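Local coordinates for protein SusD homolog (Bacteroides thetaiotaomicron, PDB 3SGH) that probably binds glycans at the bacterial surface as a SusD-like outer-membrane lipoprotein, helping to deliver them for import, at residues S226-N232 against P313-A319; T51-N55 against I292-Y298. All blocks are in the same frame, centred on the assembly; numbering follows the deposited sequence.

Overall arrangement
Both contacts belong to one helix-rich SusD-like chain with very little strand, and their segments alternate along it: 51-55, 226-232, 292-298, then 313-319. Interaction 1 is a buried two-stranded antiparallel sheet, its centre about 13 Å from the centre of the chain, packed against helices 181-198 and 26-29. Interaction 2 is more peripheral, about 22 Å from that centre, and joins the end of strand 50-52 to a proline-rich loop. The contact centres lie about 28 Å apart and the nearest atoms about 14 Å, so the two do not touch. The loop of interaction 2 leads into strand 314-317 of interaction 1, so the connection after helix 267-270 makes contact first near the periphery, then in the buried interior.

Interaction 1. Residues S226-N232 against P313-A319; sequences SSYDTTN and PQPVMYA
Ser226 (chi1 m) accepts a hydrogen bond on OG from Ala319 N (2.9 Å). The chain then extends as strand 227-229, antiparallel to strand 314-317, axes 4.5 Å apart at 145°. Ser227 N donates to Met317 O (2.8 Å), while Ser227 O receives both Val316 N (2.8 Å) and Met317 N (3.2 Å), placing two residues opposite one; Val316 takes phi/psi -113/-57 to fit. Tyr228 then pairs with Pro315, CA-CA 4.3 Å, a non-hydrogen-bonded position where proline's missing N-H costs nothing. Tyr228 CD2 (chi1 m) lies 4.0 Å from Pro313 CG, and the edge of Tyr318 meets the Tyr228 face in an offset edge-to-face stack (centroids 5.8 Å, planes 74°). Ser226 OG and Tyr228 OH also hydrogen-bond Glu354 (OE1 and OE2). Asp229 N donates to Gln314 O (2.8 Å), and Asp229-Asn232 forms a type I turn. Asn232, tolerant of its left-handed backbone (45/53), accepts Gln314 N on OD1 (3.0 Å). The arrangement is a classic bulge in a two-stranded antiparallel sheet, set within an alpha-alpha superhelix.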
loop_
_atom_site.group_PDB
_atom_site.type_symbol
_atom_site.label_atom_id
_atom_site.label_comp_id
_atom_site.label_asym_id
_atom_site.label_seq_id
_atom_site.Cartn_x
_atom_site.Cartn_y
_atom_site.Cartn_z
ATOM N N SER A 226 -1.490 2.941 15.852
ATOM C CA SER A 226 -0.797 2.593 14.628
ATOM C C SER A 226 0.015 1.327 14.799
ATOM O O SER A 226 0.543 1.066 15.881
ATOM C CB SER A 226 0.136 3.738 14.215
ATOM O OG SER A 226 -0.659 4.916 13.889
ATOM N N SER A 227 0.139 0.561 13.722
ATOM C CA SER A 227 0.882 -0.692 13.725
ATOM C C SER A 227 2.221 -0.556 13.037
ATOM O O SER A 227 2.284 -0.126 11.845
ATOM C CB SER A 227 0.093 -1.781 12.984
ATOM O OG SER A 227 0.846 -2.978 12.944
ATOM N N TYR A 228 3.253 -0.970 13.771
ATOM C CA TYR A 228 4.638 -1.094 13.265
ATOM C C TYR A 228 5.238 -2.491 13.574
ATOM O O TYR A 228 4.911 -3.097 14.592
ATOM C CB TYR A 228 5.528 -0.106 13.937
ATOM C CG TYR A 228 5.284 1.352 13.632
ATOM C CD1 TYR A 228 4.332 2.062 14.346
ATOM C CD2 TYR A 228 6.063 2.033 12.714
ATOM C CE1 TYR A 228 4.101 3.419 14.092
ATOM C CE2 TYR A 228 5.895 3.405 12.507
ATOM C CZ TYR A 228 4.901 4.082 13.194
ATOM O OH TYR A 228 4.692 5.424 12.990
ATOM N N ASP A 229 6.108 -2.986 12.700
ATOM C CA ASP A 229 6.783 -4.269 12.944
ATOM C C ASP A 229 7.979 -3.913 13.823
ATOM O O ASP A 229 9.057 -3.602 13.339
ATOM C CB ASP A 229 7.180 -4.943 11.621
ATOM C CG ASP A 229 7.673 -6.378 11.806
ATOM O OD1 ASP A 229 8.157 -6.704 12.931
ATOM O OD2 ASP A 229 7.609 -7.131 10.827
ATOM N N THR A 230 7.751 -3.880 15.122
ATOM C CA THR A 230 8.700 -3.233 16.018
ATOM C C THR A 230 10.067 -3.907 16.076
ATOM O O THR A 230 11.066 -3.243 16.452
ATOM C CB THR A 230 8.165 -3.083 17.465
ATOM O OG1 THR A 230 8.042 -4.365 18.067
ATOM C CG2 THR A 230 6.798 -2.295 17.500
ATOM N N THR A 231 10.108 -5.205 15.785
ATOM C CA THR A 231 11.378 -5.958 15.767
ATOM C C THR A 231 11.916 -6.157 14.352
ATOM O O THR A 231 12.888 -6.874 14.154
ATOM C CB THR A 231 11.158 -7.298 16.399
ATOM O OG1 THR A 231 10.151 -7.995 15.675
ATOM C CG2 THR A 231 10.723 -7.141 17.904
ATOM N N ASN A 232 11.231 -5.564 13.365
ATOM C CA ASN A 232 11.500 -5.834 11.967
ATOM C C ASN A 232 11.646 -7.358 11.726
ATOM O O ASN A 232 12.637 -7.839 11.170
ATOM C CB ASN A 232 12.723 -5.075 11.545
ATOM C CG ASN A 232 12.431 -3.622 11.325
ATOM O OD1 ASN A 232 11.477 -3.282 10.592
ATOM N ND2 ASN A 232 13.247 -2.741 11.927
ATOM N N PRO A 313 11.512 0.834 13.011
ATOM C CA PRO A 313 10.581 -0.249 12.666
ATOM C C PRO A 313 9.807 0.067 11.387
ATOM O O PRO A 313 9.296 1.194 11.226
ATOM C CB PRO A 313 9.627 -0.289 13.882
ATOM C CG PRO A 313 9.573 1.135 14.382
ATOM C CD PRO A 313 11.038 1.637 14.152
ATOM N N GLN A 314 9.668 -0.911 10.499
ATOM C CA GLN A 314 8.838 -0.712 9.322
ATOM C C GLN A 314 7.362 -0.589 9.701
ATOM O O GLN A 314 6.864 -1.363 10.527
ATOM C CB GLN A 314 9.077 -1.800 8.274
ATOM C CG GLN A 314 10.479 -1.621 7.654
ATOM C CD GLN A 314 10.792 -2.531 6.488
ATOM O OE1 GLN A 314 11.972 -2.721 6.183
ATOM N NE2 GLN A 314 9.758 -3.065 5.800
ATOM N N PRO A 315 6.658 0.397 9.114
ATOM C CA PRO A 315 5.231 0.637 9.373
ATOM C C PRO A 315 4.304 -0.335 8.660
ATOM O O PRO A 315 4.650 -0.873 7.591
ATOM C CB PRO A 315 4.991 2.032 8.821
ATOM C CG PRO A 315 5.997 2.201 7.787
ATOM C CD PRO A 315 7.222 1.440 8.220
ATOM N N VAL A 316 3.146 -0.586 9.261
ATOM C CA VAL A 316 2.117 -1.417 8.665
ATOM C C VAL A 316 0.890 -0.542 8.335
ATOM O O VAL A 316 0.476 -0.465 7.183
ATOM C CB VAL A 316 1.709 -2.580 9.539
ATOM C CG1 VAL A 316 0.598 -3.416 8.800
ATOM C CG2 VAL A 316 2.951 -3.451 9.935
HETATM N N MSE A 317 0.326 0.140 9.327
HETATM C CA MSE A 317 -0.874 0.895 9.088
HETATM C C MSE A 317 -0.990 1.992 10.109
HETATM O O MSE A 317 -0.829 1.730 11.313
HETATM C CB MSE A 317 -2.075 -0.045 9.186
HETATM C CG MSE A 317 -3.409 0.653 8.953
HETATM SE SE MSE A 317 -4.910 -0.616 9.328
HETATM C CE MSE A 317 -4.654 -1.589 7.787
ATOM N N TYR A 318 -1.277 3.201 9.654
ATOM C CA TYR A 318 -1.312 4.370 10.511
ATOM C C TYR A 318 -2.713 4.792 10.876
ATOM O O TYR A 318 -3.640 4.664 10.078
ATOM C CB TYR A 318 -0.671 5.554 9.803
ATOM C CG TYR A 318 0.795 5.445 9.444
ATOM C CD1 TYR A 318 1.771 5.334 10.403
ATOM C CD2 TYR A 318 1.191 5.432 8.140
ATOM C CE1 TYR A 318 3.105 5.279 10.086
ATOM C CE2 TYR A 318 2.554 5.405 7.815
ATOM C CZ TYR A 318 3.498 5.351 8.782
ATOM O OH TYR A 318 4.840 5.321 8.398
ATOM N N ALA A 319 -2.858 5.357 12.080
ATOM C CA ALA A 319 -4.151 5.836 12.536
ATOM C C ALA A 319 -4.741 6.868 11.544
ATOM O O ALA A 319 -5.969 6.912 11.342
ATOM C CB ALA A 319 -4.063 6.413 13.959
#

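Interaction 2. Residues T51-N55 against I292-Y298; sequences TATAN and IPEPTVY
Residues 51-52 finish an extended strand, and 53-55 leave it as loop; 292-294 are extended and 295-297 take helical phi/psi. This is loop-on-loop packing in the SusD-like fold, beside the small sheet of strands 50-52 and 249-251. Thr53 faces Pro295 (CA-CA 5.0 Å) and Ala54 faces Glu294 (5.2 Å). Thr53 O sits 3.0 Å from Pro295 N, which has no hydrogen to give, so backbone pairing is lacking there. Proline suits this path because its ring restrains phi and offers an apolar surface: Pro295 CG lies 4.0 Å from Ala54 CA, with Ala54 CB, which points away, at 4.3 Å. Pro293 CB makes van der Waals contact with Ala54 O (3.7 Å). Thr53 (chi1 p) sets its CG2 3.8 Å from Tyr298 CB, and its OG1 binds a water (2.9 Å) to which Pro295 O is joined (2.8 Å). Asn55 (chi1 p) takes Gly59 N on OD1, while ND2 donates to a second water (3.1 Å), itself bound to Glu294 OE2 (2.4 Å), and Asn55 ND2 donates directly to Pro293 O at 2.9 Å.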
loop_
_atom_site.group_PDB
_atom_site.type_symbol
_atom_site.label_atom_id
_atom_site.label_comp_id
_atom_site.label_asym_id
_atom_site.label_seq_id
_atom_site.Cartn_x
_atom_site.Cartn_y
_atom_site.Cartn_z
ATOM N N THR A 51 11.368 5.361 -5.563
ATOM C CA THR A 51 11.853 5.059 -6.919
ATOM C C THR A 51 12.957 4.002 -6.814
ATOM O O THR A 51 13.872 4.159 -6.045
ATOM C CB THR A 51 12.369 6.314 -7.627
ATOM O OG1 THR A 51 11.259 7.171 -7.900
ATOM C CG2 THR A 51 13.075 5.968 -8.952
ATOM N N ALA A 52 12.838 2.919 -7.579
ATOM C CA ALA A 52 13.919 1.943 -7.726
ATOM C C ALA A 52 15.002 2.494 -8.677
ATOM O O ALA A 52 14.725 2.798 -9.831
ATOM C CB ALA A 52 13.346 0.603 -8.230
ATOM N N THR A 53 16.230 2.662 -8.197
ATOM C CA THR A 53 17.275 3.329 -9.004
ATOM C C THR A 53 18.136 2.383 -9.876
ATOM O O THR A 53 19.093 2.791 -10.512
ATOM C CB THR A 53 18.174 4.201 -8.101
ATOM O OG1 THR A 53 18.788 3.379 -7.099
ATOM C CG2 THR A 53 17.345 5.343 -7.443
ATOM N N ALA A 54 17.724 1.138 -9.975
ATOM C CA ALA A 54 18.501 0.068 -10.587
ATOM C C ALA A 54 17.829 -0.303 -11.900
ATOM O O ALA A 54 16.652 0.044 -12.126
ATOM C CB ALA A 54 18.500 -1.156 -9.661
ATOM N N ASN A 55 18.552 -1.027 -12.765
ATOM C CA ASN A 55 17.923 -1.596 -13.955
ATOM C C ASN A 55 18.193 -3.110 -14.146
ATOM O O ASN A 55 17.611 -3.745 -15.025
ATOM C CB ASN A 55 18.257 -0.801 -15.209
ATOM C CG ASN A 55 19.613 -1.039 -15.684
ATOM O OD1 ASN A 55 19.840 -1.934 -16.544
ATOM N ND2 ASN A 55 20.567 -0.226 -15.183
ATOM N N ILE A 292 18.180 5.199 -18.793
ATOM C CA ILE A 292 18.127 3.914 -18.021
ATOM C C ILE A 292 18.572 4.223 -16.586
ATOM O O ILE A 292 19.588 4.866 -16.391
ATOM C CB ILE A 292 19.068 2.848 -18.660
ATOM C CG1 ILE A 292 18.508 2.393 -20.003
ATOM C CG2 ILE A 292 19.273 1.698 -17.740
ATOM C CD1 ILE A 292 19.500 1.679 -20.912
ATOM N N PRO A 293 17.821 3.772 -15.568
ATOM C CA PRO A 293 18.118 4.110 -14.179
ATOM C C PRO A 293 19.417 3.411 -13.767
ATOM O O PRO A 293 19.564 2.236 -14.041
ATOM C CB PRO A 293 16.913 3.547 -13.401
ATOM C CG PRO A 293 15.867 3.358 -14.353
ATOM C CD PRO A 293 16.553 3.051 -15.669
ATOM N N GLU A 294 20.330 4.163 -13.168
ATOM C CA GLU A 294 21.614 3.692 -12.650
ATOM C C GLU A 294 21.786 4.046 -11.179
ATOM O O GLU A 294 21.681 5.237 -10.798
ATOM C CB GLU A 294 22.778 4.296 -13.434
ATOM C CG GLU A 294 22.917 3.753 -14.827
ATOM C CD GLU A 294 23.366 2.313 -14.864
ATOM O OE1 GLU A 294 23.822 1.781 -13.823
ATOM O OE2 GLU A 294 23.250 1.718 -15.961
ATOM N N PRO A 295 22.127 3.048 -10.348
ATOM C CA PRO A 295 22.273 3.331 -8.924
ATOM C C PRO A 295 23.250 4.450 -8.566
ATOM O O PRO A 295 22.941 5.243 -7.708
ATOM C CB PRO A 295 22.742 2.000 -8.339
ATOM C CG PRO A 295 22.199 0.986 -9.241
ATOM C CD PRO A 295 22.277 1.602 -10.626
ATOM N N THR A 296 24.429 4.473 -9.180
ATOM C CA THR A 296 25.436 5.445 -8.784
ATOM C C THR A 296 25.048 6.877 -9.170
ATOM O O THR A 296 25.388 7.826 -8.452
ATOM C CB THR A 296 26.805 5.103 -9.379
ATOM O OG1 THR A 296 26.706 5.152 -10.816
ATOM C CG2 THR A 296 27.241 3.703 -8.917
ATOM N N VAL A 297 24.303 7.013 -10.253
ATOM C CA VAL A 297 23.827 8.322 -10.742
ATOM C C VAL A 297 22.928 9.016 -9.703
ATOM O O VAL A 297 23.036 10.226 -9.504
ATOM C CB VAL A 297 23.103 8.146 -12.113
ATOM C CG1 VAL A 297 22.323 9.369 -12.519
ATOM C CG2 VAL A 297 24.172 7.751 -13.192
ATOM N N TYR A 298 22.089 8.215 -9.036
ATOM C CA TYR A 298 21.093 8.708 -8.111
ATOM C C TYR A 298 21.487 8.553 -6.642
ATOM O O TYR A 298 20.698 8.808 -5.730
ATOM C CB TYR A 298 19.755 8.059 -8.431
ATOM C CG TYR A 298 19.154 8.574 -9.746
ATOM C CD1 TYR A 298 18.853 9.944 -9.912
ATOM C CD2 TYR A 298 18.888 7.721 -10.793
ATOM C CE1 TYR A 298 18.301 10.421 -11.114
ATOM C CE2 TYR A 298 18.329 8.198 -12.014
ATOM C CZ TYR A 298 18.033 9.557 -12.145
ATOM O OH TYR A 298 17.432 10.012 -13.334
HETATM O O HOH W 1 20.612 5.443 -6.098
HETATM O O HOH W 2 23.383 -0.688 -16.329
#